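Local coordinates for thymidylate synthase A (PDB 1BKP), which catalyses the reductive methylation of dUMP to dTMP, using 5,10-methylenetetrahydrofolate as both methyl donor and reductant, at residues G171-M184 and Y208-V222. Sequence-based numbering, arbitrary orientation. Where two conformers were deposited one is given.
Sequences GKLHLEVRARSNDM and YELGEYIFNIGDCHV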
# COMPACT_ATOMS: atom_id res chain seq x y z
N GLY A 171 1.10 -8.42 -22.24
CA GLY A 171 1.29 -7.22 -23.00
C GLY A 171 0.60 -6.01 -22.43
O GLY A 171 0.63 -4.97 -23.06
N LYS A 172 -0.03 -6.14 -21.26
CA LYS A 172 -0.65 -4.96 -20.67
C LYS A 172 0.05 -4.51 -19.34
O LYS A 172 0.49 -5.36 -18.50
CB LYS A 172 -2.12 -5.25 -20.40
CG LYS A 172 -2.90 -5.55 -21.68
CD LYS A 172 -4.28 -6.03 -21.32
CE LYS A 172 -5.07 -6.42 -22.51
NZ LYS A 172 -6.26 -7.26 -22.08
N LEU A 173 0.12 -3.19 -19.17
CA LEU A 173 0.70 -2.54 -18.02
C LEU A 173 -0.41 -2.06 -17.03
O LEU A 173 -1.18 -1.14 -17.34
CB LEU A 173 1.49 -1.33 -18.48
CG LEU A 173 2.35 -0.61 -17.42
CD1 LEU A 173 3.35 -1.55 -16.73
CD2 LEU A 173 3.18 0.58 -18.10
N HIS A 174 -0.52 -2.74 -15.88
CA HIS A 174 -1.51 -2.40 -14.82
C HIS A 174 -0.78 -1.53 -13.79
O HIS A 174 0.44 -1.73 -13.52
CB HIS A 174 -2.01 -3.71 -14.17
CG HIS A 174 -2.50 -4.71 -15.16
ND1 HIS A 174 -3.85 -4.98 -15.39
CD2 HIS A 174 -1.81 -5.60 -15.95
CE1 HIS A 174 -3.96 -5.97 -16.26
NE2 HIS A 174 -2.75 -6.37 -16.62
N LEU A 175 -1.54 -0.58 -13.16
CA LEU A 175 -0.93 0.33 -12.22
C LEU A 175 -1.78 0.29 -10.98
O LEU A 175 -3.02 0.37 -11.08
CB LEU A 175 -0.91 1.81 -12.74
CG LEU A 175 -0.61 2.90 -11.68
CD1 LEU A 175 0.81 2.60 -11.09
CD2 LEU A 175 -0.63 4.30 -12.32
N GLU A 176 -1.12 0.13 -9.81
CA GLU A 176 -1.86 0.19 -8.54
C GLU A 176 -1.20 1.31 -7.72
O GLU A 176 0.00 1.32 -7.51
CB GLU A 176 -1.77 -1.16 -7.80
CG GLU A 176 -2.58 -1.15 -6.53
CD GLU A 176 -2.95 -2.53 -5.98
OE1 GLU A 176 -2.26 -3.51 -6.32
OE2 GLU A 176 -3.92 -2.62 -5.21
N VAL A 177 -1.99 2.22 -7.17
CA VAL A 177 -1.43 3.35 -6.43
C VAL A 177 -2.04 3.37 -5.02
O VAL A 177 -3.16 2.93 -4.84
CB VAL A 177 -1.91 4.65 -7.22
CG1 VAL A 177 -1.61 5.90 -6.55
CG2 VAL A 177 -1.30 4.66 -8.62
N ARG A 178 -1.36 3.95 -4.04
CA ARG A 178 -1.99 4.10 -2.72
C ARG A 178 -1.77 5.46 -2.13
O ARG A 178 -0.62 5.94 -2.14
CB ARG A 178 -1.51 3.08 -1.67
CG ARG A 178 -2.41 3.09 -0.36
CD ARG A 178 -2.10 1.88 0.50
NE ARG A 178 -2.97 1.90 1.65
CZ ARG A 178 -2.75 2.53 2.78
NH1 ARG A 178 -1.54 2.99 3.07
NH2 ARG A 178 -3.68 2.51 3.72
N ALA A 179 -2.83 6.03 -1.60
CA ALA A 179 -2.75 7.26 -0.82
C ALA A 179 -3.01 6.82 0.64
O ALA A 179 -4.01 6.15 0.95
CB ALA A 179 -3.86 8.22 -1.21
N ARG A 180 -2.20 7.36 1.55
CA ARG A 180 -2.38 7.07 2.97
C ARG A 180 -3.59 7.77 3.50
O ARG A 180 -4.26 7.33 4.44
CB ARG A 180 -1.13 7.60 3.74
CG ARG A 180 -0.75 9.02 3.51
CD ARG A 180 0.18 9.46 4.60
NE ARG A 180 0.56 10.86 4.40
CZ ARG A 180 0.04 11.88 5.04
NH1 ARG A 180 -0.99 11.69 5.86
NH2 ARG A 180 0.48 13.10 4.80
N SER A 181 -3.90 8.88 2.85
CA SER A 181 -5.02 9.70 3.28
C SER A 181 -5.51 10.50 2.06
O SER A 181 -4.70 10.76 1.20
CB SER A 181 -4.49 10.75 4.30
OG SER A 181 -5.64 11.40 4.74
N ASN A 182 -6.80 10.84 1.98
CA ASN A 182 -7.20 11.75 0.86
C ASN A 182 -8.40 12.55 1.30
O ASN A 182 -9.40 11.99 1.83
CB ASN A 182 -7.67 10.90 -0.33
CG ASN A 182 -6.94 11.18 -1.69
OD1 ASN A 182 -7.42 10.71 -2.66
ND2 ASN A 182 -5.82 11.89 -1.74
N ASP A 183 -8.34 13.86 1.10
CA ASP A 183 -9.50 14.73 1.33
C ASP A 183 -10.32 14.36 0.09
O ASP A 183 -9.88 14.67 -1.06
CB ASP A 183 -9.00 16.19 1.25
CG ASP A 183 -10.12 17.20 1.22
OD1 ASP A 183 -11.27 16.88 0.90
OD2 ASP A 183 -9.85 18.34 1.62
N MET A 184 -11.45 13.67 0.28
CA MET A 184 -12.27 13.22 -0.83
C MET A 184 -12.89 14.28 -1.70
O MET A 184 -13.13 14.01 -2.87
CB MET A 184 -13.35 12.25 -0.37
CG MET A 184 -12.70 10.98 0.28
SD MET A 184 -11.62 10.10 -0.86
CE MET A 184 -12.81 9.43 -1.95
N TYR A 208 3.70 -0.87 -23.96
CA TYR A 208 2.64 -1.80 -23.57
C TYR A 208 1.33 -1.17 -23.77
O TYR A 208 1.23 0.05 -24.00
CB TYR A 208 2.75 -2.18 -22.06
CG TYR A 208 3.98 -2.93 -21.72
CD1 TYR A 208 4.16 -4.25 -22.20
CD2 TYR A 208 5.01 -2.34 -20.95
CE1 TYR A 208 5.33 -4.97 -21.92
CE2 TYR A 208 6.17 -3.02 -20.68
CZ TYR A 208 6.33 -4.35 -21.16
OH TYR A 208 7.47 -5.07 -20.86
N GLU A 209 0.33 -2.00 -23.82
CA GLU A 209 -1.06 -1.57 -23.90
C GLU A 209 -1.46 -1.22 -22.43
O GLU A 209 -0.80 -1.69 -21.51
CB GLU A 209 -1.94 -2.73 -24.33
CG GLU A 209 -1.96 -2.92 -25.86
CD GLU A 209 -3.29 -3.54 -26.33
OE1 GLU A 209 -3.89 -4.36 -25.59
OE2 GLU A 209 -3.73 -3.17 -27.44
N LEU A 210 -2.67 -0.67 -22.25
CA LEU A 210 -3.12 -0.26 -20.93
C LEU A 210 -3.88 -1.34 -20.23
O LEU A 210 -4.86 -1.91 -20.79
CB LEU A 210 -4.06 0.97 -21.00
CG LEU A 210 -3.44 2.30 -21.34
CD1 LEU A 210 -4.63 3.27 -21.50
CD2 LEU A 210 -2.37 2.80 -20.30
N GLY A 211 -3.45 -1.62 -19.00
CA GLY A 211 -4.16 -2.60 -18.22
C GLY A 211 -5.08 -1.86 -17.28
O GLY A 211 -5.59 -0.76 -17.57
N GLU A 212 -5.35 -2.50 -16.16
CA GLU A 212 -6.28 -1.93 -15.15
C GLU A 212 -5.62 -0.79 -14.38
O GLU A 212 -4.38 -0.73 -14.34
CB GLU A 212 -6.62 -3.09 -14.18
CG GLU A 212 -7.73 -2.75 -13.29
CD GLU A 212 -8.43 -3.97 -12.78
OE1 GLU A 212 -7.85 -5.08 -12.83
OE2 GLU A 212 -9.58 -3.81 -12.30
N TYR A 213 -6.42 0.12 -13.76
CA TYR A 213 -5.81 1.22 -12.97
C TYR A 213 -6.58 1.15 -11.62
O TYR A 213 -7.81 1.14 -11.64
CB TYR A 213 -6.09 2.55 -13.65
CG TYR A 213 -5.79 3.74 -12.77
CD1 TYR A 213 -4.54 3.95 -12.19
CD2 TYR A 213 -6.77 4.69 -12.54
CE1 TYR A 213 -4.30 5.11 -11.42
CE2 TYR A 213 -6.53 5.85 -11.80
CZ TYR A 213 -5.27 6.05 -11.25
OH TYR A 213 -4.98 7.28 -10.60
N ILE A 214 -5.86 0.95 -10.52
CA ILE A 214 -6.44 0.77 -9.19
C ILE A 214 -5.90 1.89 -8.28
O ILE A 214 -4.70 2.07 -8.17
CB ILE A 214 -5.98 -0.61 -8.70
CG1 ILE A 214 -6.46 -1.66 -9.70
CG2 ILE A 214 -6.52 -0.88 -7.34
CD1 ILE A 214 -5.44 -2.70 -9.99
N PHE A 215 -6.77 2.47 -7.46
CA PHE A 215 -6.40 3.62 -6.61
C PHE A 215 -6.95 3.29 -5.23
O PHE A 215 -8.15 3.10 -5.04
CB PHE A 215 -7.05 4.88 -7.16
CG PHE A 215 -6.50 6.19 -6.50
CD1 PHE A 215 -6.92 6.58 -5.23
CD2 PHE A 215 -5.52 6.93 -7.15
CE1 PHE A 215 -6.36 7.73 -4.55
CE2 PHE A 215 -4.91 8.12 -6.53
CZ PHE A 215 -5.32 8.52 -5.24
N ASN A 216 -6.04 3.09 -4.33
CA ASN A 216 -6.39 2.71 -2.94
C ASN A 216 -6.25 3.87 -2.02
O ASN A 216 -5.24 4.57 -2.11
CB ASN A 216 -5.37 1.68 -2.45
CG ASN A 216 -5.51 0.33 -3.17
OD1 ASN A 216 -6.61 -0.24 -3.18
ND2 ASN A 216 -4.50 -0.05 -3.95
N ILE A 217 -7.13 3.98 -1.03
CA ILE A 217 -6.98 5.14 -0.09
C ILE A 217 -7.12 4.58 1.33
O ILE A 217 -7.99 3.75 1.57
CB ILE A 217 -8.09 6.17 -0.22
CG1 ILE A 217 -8.24 6.72 -1.64
CG2 ILE A 217 -7.76 7.41 0.63
CD1 ILE A 217 -9.42 6.12 -2.32
N GLY A 218 -6.21 4.99 2.22
CA GLY A 218 -6.30 4.53 3.62
C GLY A 218 -7.28 5.36 4.43
O GLY A 218 -8.42 5.00 4.55
N ASP A 219 -6.93 6.56 4.87
CA ASP A 219 -7.96 7.32 5.62
C ASP A 219 -8.75 8.19 4.61
O ASP A 219 -8.22 9.13 4.06
CB ASP A 219 -7.28 8.21 6.60
CG ASP A 219 -8.27 8.83 7.58
OD1 ASP A 219 -9.00 9.73 7.17
OD2 ASP A 219 -8.42 8.37 8.71
N CYS A 220 -10.01 7.84 4.38
CA CYS A 220 -10.87 8.53 3.45
C CYS A 220 -11.70 9.57 4.23
O CYS A 220 -12.61 9.17 4.93
CB CYS A 220 -11.81 7.48 2.94
SG CYS A 220 -12.37 7.72 1.34
N HIS A 221 -11.45 10.86 4.07
CA HIS A 221 -12.22 11.87 4.87
C HIS A 221 -12.81 13.02 4.14
O HIS A 221 -12.38 13.32 3.03
CB HIS A 221 -11.33 12.40 5.98
CG HIS A 221 -10.01 12.95 5.50
ND1 HIS A 221 -9.84 14.25 5.11
CD2 HIS A 221 -8.78 12.39 5.41
CE1 HIS A 221 -8.58 14.49 4.80
NE2 HIS A 221 -7.90 13.36 4.98
N VAL A 222 -13.91 13.57 4.71
CA VAL A 222 -14.50 14.77 4.12
C VAL A 222 -14.79 15.75 5.25
O VAL A 222 -15.19 15.36 6.37
CB VAL A 222 -15.76 14.56 3.28
CG1 VAL A 222 -15.63 13.55 2.22
CG2 VAL A 222 -16.93 14.30 4.07
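Asn216 and Glu176 meet on the face of the sheet turned to the second subunit, where the amide ND2 of Asn216 donates to Glu176 OE2 at 2.9 Å. The carboxylate oxygen is approached on its anti side, and the carboxylate and amide planes are 42° apart. With CG beside its backbone N (chi1 -69°), the Asn216 amide also makes a weak bond to Val177 O. Glu176 OE2 further accepts from Ser44 of the second subunit, while OE1 pairs with Arg178 of that subunit. Replacing Glu176 by an alanine is likely to leave Asn216 ND2 and that arginine without this carboxylate. On the other face, Val177 CG1 packs on Phe215 CE2 at 4.0 Å.

The strands are neighbours in a right-handed beta-alpha-beta crossover through helix 188-206, parallel and hydrogen-bonded, with a beta bulge between Leu173 and Leu175. Both turn a corner together, at Arg180 and at Gly218-Asp219. Beyond it Asn182 O sits 3.6 Å above the centre of the His221 ring, and NE2 weakly bonds Ser181 OG at 3.0 Å near the ring plane. Met184, bent at chi2 and chi3, rests its CB on Val222 CG1 at 3.7 Å, and Ile10, Ile11 and Ile14 of helix 3-17 cover its side chain.

Glu176 thus ties the strand pair to the second subunit. Past the corner, backbone bonds from Asn182 and Met184 to Asp219 and His221 keep the strands side by side; Ser181 and His221, residues predicted to bind dUMP, also lie against Arg140 of the second subunit, consistent with a shared site.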